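Local coordinates for protein glutathione peroxidase (Schistosoma mansoni, PDB 2V1M) that catalyses the reduction of hydrogen peroxide by two molecules of glutathione, yielding glutathione disulfide and water, at residues A111-L114 with Y115-L118; R121-T125 with L126-I130; A154-D157 with I158-D161. All coordinates share one frame; numbering follows the deposited sequence.

Contact 1: residues A111-L114 with Y115-L118; sequences ADDL and YKFL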
# COMPACT_ATOMS: atom_id res chain seq x y z
N ALA A 111 -5.01 -13.60 5.73
CA ALA A 111 -4.74 -12.29 5.15
C ALA A 111 -5.72 -11.27 5.74
O ALA A 111 -6.89 -11.58 6.03
CB ALA A 111 -4.91 -12.33 3.68
N ASP A 112 -5.25 -10.04 5.88
CA ASP A 112 -6.13 -8.95 6.28
C ASP A 112 -7.30 -8.88 5.29
O ASP A 112 -7.12 -9.01 4.07
CB ASP A 112 -5.37 -7.62 6.31
CG ASP A 112 -6.13 -6.58 7.09
OD1 ASP A 112 -6.99 -5.89 6.49
OD2 ASP A 112 -5.86 -6.45 8.31
N ASP A 113 -8.49 -8.59 5.82
CA ASP A 113 -9.66 -8.42 4.94
C ASP A 113 -9.45 -7.34 3.87
O ASP A 113 -9.99 -7.48 2.76
CB ASP A 113 -10.91 -8.10 5.76
CG ASP A 113 -11.41 -9.30 6.57
OD1 ASP A 113 -10.99 -10.45 6.30
OD2 ASP A 113 -12.25 -9.07 7.47
N LEU A 114 -8.63 -6.33 4.15
CA LEU A 114 -8.37 -5.32 3.12
C LEU A 114 -7.75 -6.01 1.88
O LEU A 114 -8.12 -5.70 0.73
CB LEU A 114 -7.42 -4.27 3.65
CG LEU A 114 -6.86 -3.31 2.57
CD1 LEU A 114 -7.95 -2.48 1.92
CD2 LEU A 114 -5.79 -2.43 3.21
N TYR A 115 -6.79 -6.90 2.11
CA TYR A 115 -6.14 -7.58 0.99
C TYR A 115 -7.00 -8.63 0.35
O TYR A 115 -6.94 -8.82 -0.87
CB TYR A 115 -4.74 -8.11 1.39
CG TYR A 115 -3.69 -7.03 1.22
CD1 TYR A 115 -2.85 -7.02 0.12
CD2 TYR A 115 -3.49 -6.10 2.22
CE1 TYR A 115 -1.82 -6.03 0.00
CE2 TYR A 115 -2.48 -5.13 2.13
CZ TYR A 115 -1.66 -5.11 1.01
OH TYR A 115 -0.67 -4.15 0.85
N LYS A 116 -7.83 -9.33 1.13
CA LYS A 116 -8.84 -10.19 0.51
C LYS A 116 -9.69 -9.37 -0.46
O LYS A 116 -9.97 -9.79 -1.60
CB LYS A 116 -9.70 -10.90 1.56
CG LYS A 116 -8.88 -11.83 2.45
CD LYS A 116 -9.78 -12.64 3.41
CE LYS A 116 -8.96 -13.62 4.22
NZ LYS A 116 -9.86 -14.49 5.06
N PHE A 117 -10.10 -8.19 -0.02
CA PHE A 117 -10.91 -7.31 -0.86
C PHE A 117 -10.13 -6.84 -2.09
O PHE A 117 -10.66 -6.89 -3.23
CB PHE A 117 -11.40 -6.11 -0.04
CG PHE A 117 -12.16 -5.11 -0.84
CD1 PHE A 117 -13.48 -5.39 -1.29
CD2 PHE A 117 -11.60 -3.88 -1.17
CE1 PHE A 117 -14.18 -4.46 -2.02
CE2 PHE A 117 -12.32 -2.94 -1.91
CZ PHE A 117 -13.62 -3.23 -2.33
N LEU A 118 -8.93 -6.31 -1.91
CA LEU A 118 -8.14 -5.81 -3.05
C LEU A 118 -8.00 -6.91 -4.11
O LEU A 118 -8.22 -6.67 -5.30
CB LEU A 118 -6.77 -5.35 -2.57
CG LEU A 118 -6.77 -4.08 -1.69
CD1 LEU A 118 -5.36 -3.87 -1.15
CD2 LEU A 118 -7.24 -2.86 -2.49
O HOH W 1 -12.03 -12.88 6.15

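Contact 2: residues R121-T125 with L126-I130; sequences RQHGT and LTNNI. With SO4 (sulfate ion), chain C; SO4 (sulfate ion), chain B.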
# COMPACT_ATOMS: atom_id res chain seq x y z
N ARG A 121 -10.93 -7.66 -6.31
CA ARG A 121 -11.29 -6.62 -7.29
C ARG A 121 -10.36 -6.53 -8.49
O ARG A 121 -10.83 -6.07 -9.55
CB ARG A 121 -11.42 -5.24 -6.60
CG ARG A 121 -12.59 -5.12 -5.64
CD ARG A 121 -13.94 -5.27 -6.39
NE ARG A 121 -15.10 -4.93 -5.57
CZ ARG A 121 -15.56 -3.70 -5.36
NH1 ARG A 121 -14.97 -2.65 -5.93
NH2 ARG A 121 -16.63 -3.53 -4.60
N GLN A 122 -9.08 -6.88 -8.30
CA GLN A 122 -8.11 -6.80 -9.41
C GLN A 122 -7.25 -8.04 -9.40
O GLN A 122 -6.51 -8.29 -8.43
CB GLN A 122 -7.22 -5.56 -9.28
CG GLN A 122 -7.92 -4.25 -9.58
CD GLN A 122 -8.36 -4.16 -11.04
OE1 GLN A 122 -9.58 -4.10 -11.35
NE2 GLN A 122 -7.44 -4.20 -11.97
N HIS A 123 -7.35 -8.79 -10.49
CA HIS A 123 -6.63 -10.05 -10.64
C HIS A 123 -5.16 -9.80 -10.99
O HIS A 123 -4.83 -8.87 -11.76
CB HIS A 123 -7.28 -10.87 -11.74
CG HIS A 123 -6.90 -12.33 -11.68
ND1 HIS A 123 -5.72 -12.80 -12.21
CD2 HIS A 123 -7.52 -13.41 -11.13
CE1 HIS A 123 -5.64 -14.10 -12.02
NE2 HIS A 123 -6.71 -14.50 -11.35
N GLY A 124 -4.30 -10.65 -10.44
CA GLY A 124 -2.88 -10.61 -10.75
C GLY A 124 -2.57 -11.22 -12.12
O GLY A 124 -3.46 -11.62 -12.89
N THR A 125 -1.28 -11.33 -12.41
CA THR A 125 -0.87 -11.98 -13.68
C THR A 125 -0.90 -13.47 -13.46
O THR A 125 -0.18 -14.01 -12.59
CB THR A 125 0.53 -11.52 -14.09
OG1 THR A 125 0.56 -10.09 -14.19
CG2 THR A 125 0.91 -12.13 -15.47
N LEU A 126 -1.71 -14.16 -14.27
CA LEU A 126 -1.93 -15.61 -14.28
C LEU A 126 -2.67 -16.10 -13.06
O LEU A 126 -3.78 -16.65 -13.18
CB LEU A 126 -0.63 -16.37 -14.53
CG LEU A 126 -0.28 -16.54 -16.00
CD1 LEU A 126 -0.26 -15.20 -16.70
CD2 LEU A 126 1.10 -17.16 -16.08
N THR A 127 -2.06 -15.97 -11.90
CA THR A 127 -2.65 -16.35 -10.64
C THR A 127 -2.85 -15.10 -9.77
O THR A 127 -2.31 -14.03 -10.04
CB THR A 127 -1.77 -17.36 -9.91
OG1 THR A 127 -0.44 -16.82 -9.80
CG2 THR A 127 -1.68 -18.69 -10.71
N ASN A 128 -3.65 -15.26 -8.72
CA ASN A 128 -4.13 -14.11 -7.97
C ASN A 128 -3.40 -13.76 -6.67
O ASN A 128 -3.54 -12.63 -6.18
CB ASN A 128 -5.63 -14.19 -7.70
CG ASN A 128 -6.27 -12.81 -7.64
OD1 ASN A 128 -5.77 -11.88 -8.30
ND2 ASN A 128 -7.35 -12.66 -6.92
N ASN A 129 -2.74 -14.71 -6.00
CA ASN A 129 -2.00 -14.35 -4.78
C ASN A 129 -1.01 -13.23 -5.09
O ASN A 129 -0.47 -13.12 -6.18
CB ASN A 129 -1.18 -15.54 -4.25
CG ASN A 129 -2.00 -16.47 -3.36
OD1 ASN A 129 -3.23 -16.38 -3.31
ND2 ASN A 129 -1.32 -17.36 -2.64
N ILE A 130 -0.71 -12.42 -4.08
CA ILE A 130 0.37 -11.43 -4.13
C ILE A 130 1.67 -12.22 -4.35
O ILE A 130 1.93 -13.23 -3.67
CB ILE A 130 0.43 -10.60 -2.84
CG1 ILE A 130 -0.91 -9.94 -2.51
CG2 ILE A 130 1.58 -9.60 -2.89
CD1 ILE A 130 -1.47 -9.06 -3.63
S SO4 C . -6.40 -17.92 -9.52
O1 SO4 C . -6.26 -19.33 -9.88
O2 SO4 C . -6.20 -17.13 -10.75
O3 SO4 C . -7.76 -17.73 -9.01
O4 SO4 C . -5.41 -17.52 -8.52
S SO4 B . 0.78 -9.45 -10.05
O1 SO4 B . 0.04 -10.62 -9.46
O2 SO4 B . 1.06 -9.81 -11.46
O3 SO4 B . -0.12 -8.28 -9.97
O4 SO4 B . 2.05 -9.26 -9.36

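Contact 3: residues A154-D157 with I158-D161; sequences APYD and IEGD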
# COMPACT_ATOMS: atom_id res chain seq x y z
N ALA A 154 8.07 -0.03 -11.06
CA ALA A 154 8.56 1.13 -10.34
C ALA A 154 7.39 2.02 -9.93
O ALA A 154 6.53 2.30 -10.76
CB ALA A 154 9.51 1.93 -11.25
N PRO A 155 7.39 2.54 -8.68
CA PRO A 155 6.29 3.45 -8.30
C PRO A 155 6.13 4.59 -9.29
O PRO A 155 5.01 4.98 -9.61
CB PRO A 155 6.70 3.91 -6.90
CG PRO A 155 7.44 2.68 -6.31
CD PRO A 155 8.23 2.13 -7.51
N TYR A 156 7.23 5.14 -9.81
CA TYR A 156 7.13 6.25 -10.75
C TYR A 156 6.29 5.90 -11.97
O TYR A 156 5.66 6.80 -12.56
CB TYR A 156 8.52 6.70 -11.20
CG TYR A 156 9.31 7.49 -10.22
CD1 TYR A 156 8.74 8.02 -9.07
CD2 TYR A 156 10.65 7.74 -10.46
CE1 TYR A 156 9.46 8.81 -8.20
CE2 TYR A 156 11.41 8.51 -9.58
CZ TYR A 156 10.79 9.04 -8.46
OH TYR A 156 11.54 9.80 -7.60
N ASP A 157 6.30 4.65 -12.38
CA ASP A 157 5.53 4.25 -13.56
C ASP A 157 4.03 4.20 -13.32
O ASP A 157 3.26 4.01 -14.28
CB ASP A 157 6.04 2.94 -14.09
CG ASP A 157 7.46 3.09 -14.70
OD1 ASP A 157 7.87 4.21 -15.02
OD2 ASP A 157 8.11 2.08 -14.92
N ILE A 158 3.61 4.41 -12.08
CA ILE A 158 2.19 4.45 -11.72
C ILE A 158 1.67 5.90 -11.72
O ILE A 158 0.46 6.15 -11.64
CB ILE A 158 2.00 3.77 -10.33
CG1 ILE A 158 2.54 2.34 -10.39
CG2 ILE A 158 0.52 3.75 -9.90
CD1 ILE A 158 2.60 1.65 -9.05
N GLU A 159 2.58 6.88 -11.83
CA GLU A 159 2.18 8.26 -11.63
C GLU A 159 1.15 8.73 -12.68
O GLU A 159 0.23 9.47 -12.33
CB GLU A 159 3.42 9.15 -11.67
CG GLU A 159 3.16 10.53 -11.18
CD GLU A 159 4.38 11.21 -10.59
OE1 GLU A 159 5.28 10.56 -10.01
OE2 GLU A 159 4.42 12.45 -10.74
N GLY A 160 1.31 8.33 -13.94
CA GLY A 160 0.35 8.74 -14.98
C GLY A 160 -1.08 8.28 -14.62
O GLY A 160 -2.06 9.05 -14.75
N ASP A 161 -1.20 7.03 -14.18
CA ASP A 161 -2.50 6.51 -13.79
C ASP A 161 -3.04 7.24 -12.56
O ASP A 161 -4.25 7.51 -12.48
CB ASP A 161 -2.41 5.00 -13.51
CG ASP A 161 -2.13 4.16 -14.78
OD1 ASP A 161 -2.36 4.65 -15.90
OD2 ASP A 161 -1.71 2.98 -14.62
O HOH W 2 3.84 7.24 -14.90
O HOH W 3 0.92 5.30 -15.00

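Contact 1: residues A111-L114 with Y115-L118
The carbonyl oxygen D112 O is gripped by two amides of the turn that follows. K116 N meets D112 O in the carbonyl plane at 3.0 Å, nearly straight at 165°, whereas Y115 N adds a weak bond bent to 122°. F117 N to D113 O and L118 N to L114 O then continue the regular helical series. The N-terminal end of the helix is capped as well: D112 OD1, met on its anti side, accepts from L114 N at 2.9 Å.

K116 runs back across the start of the helix. With CG anti to its own carbonyl carbon (chi1 -62°) and an extended chain beyond, K116 brings CE to 3.4 Å from A111 O, and its NZ is hydrogen-bonded to S109 O. D113 approaches obliquely, but its OD1 stays 4.4 Å from K116 NZ, too far for a salt bridge; a water spans the pair, donating to the carboxylate and accepting from the ammonium group.

On the buried side, L114 CG lies 4.0 Å from L118 CD1, and that same methyl sits over the centre of one face of the Y115 ring. Y115 also reaches I36 and N38 of strand 33-39, while F117 meets the ring of F14. An aspartate N-cap thus opens helix 113-121, whose apolar side packs on the central sheet of this thioredoxin-clan fold.

Contact 2: residues R121-T125 with L126-I130
Between G124 and N128 the chain doubles back, bringing their CA atoms to 4.6 Å, and at the apex L126, with phi 70° and psi -64°, lets T127 N make a weak, bent bond to T125 O at 2.8 Å.

The turn is closed at its base by a side chain. N128 OD1 accepts from G124 N at 2.9 Å, the donor lying in the plane of the amide carbonyl. The other end of the same amide, ND2, donates to K119 O, so both polar ends are engaged and its rotation is fixed. Held this way, the amide stacks on H123: the two planes are only 8° apart, OD1 lies above one face toward the rim of the ring, and N128 CB makes a CH-pi contact 4.1 Å from the centroid of the H123 ring.

Both nitrogens of that imidazole donate. The torsion that sets H123 CG anti to the backbone N leaves it beside the carbonyl carbon, where H123 ND1 reaches the next residue's oxygen, G124 O, at 2.6 Å. H123 NE2 turns outward to a sulfate oxygen, O2 of the ion in chain C, at 2.7 Å. Two donors on one ring are consistent with a protonated histidine, a state the neighbouring anion would probably favour. The same ion takes a bond from N128 N through O4.

A second sulfate, that of chain B, is bound by T125 through both N and OG1, the hydroxyl reaching its O2 at 2.8 Å. Both anions probably come from the crystallisation liquor, and K131 and R148 supply further sulfate-binding groups. The tip itself is a classic gamma turn centred on L126, in the surface loop that leads from helix 113-121 to strand 136-139.

Contact 3: residues A154-D157 with I158-D161
Direct backbone bonds between P155 and I158, and between Y156 and E159, wind the chain through a tight turn. I158 N donates to P155 O at 2.9 Å, and E159 N to Y156 O at 3.2 Å; in both the N-H points nearly straight at the oxygen but comes from above the carbonyl plane. D157 N makes the preceding bond of the series, to A154 O. All three span three residues, as in 3-10-type turns.

Water supplies the next step. One molecule donates to Y156 O and accepts from G160 N; another links D157 O to D161 N in the same way. Each is inserted across a four-residue spacing that a direct alpha-helical bond would otherwise close; Y156 O thus takes both a direct amide bond and a water.

Van der Waals contact centres on I158. I158 CG1 stands anti to the carbonyl carbon (chi1 -57°) and carries CD1 to 4.2 Å from P155 CA, while I158 CB rests 3.3 Å from P155 O. E159 CB similarly comes to 3.4 Å from Y156 O.

Charged groups look beyond the turn: E159 OE2 forms a salt bridge with R59, and D161 OD2 forms one with K147 NZ and a hydrogen bond with Y149 OH. The turn thereby leads into helix 159-167, with P155 set against N49, Q52 and M56 of helix 46-60, and I158 and D161 touching K136 and L138 of strand 136-139, respectively.

How the contacts relate
Contacts 1 and 2 follow each other along the chain, their centres 13 Å apart: the first opens helix 113-121, the second lies in the segment that follows. Contact 3 lies across the chain's centre from contact 1, about 23 Å away centre to centre, and 19 Å from contact 2, nearest atoms about 10 Å apart. Contacts 1 and 3 are related through the central sheet: contact 1 packs on strand 33-39, contact 3 touches strand 136-139. C43, probably the active-site residue as in relatives and here oxidised to the sulfonic acid, lies between strand 33-39 and helix 46-60, on which contact 3 rests. The sulfates of contact 2 mark a surface anion site rather than a demonstrated substrate site.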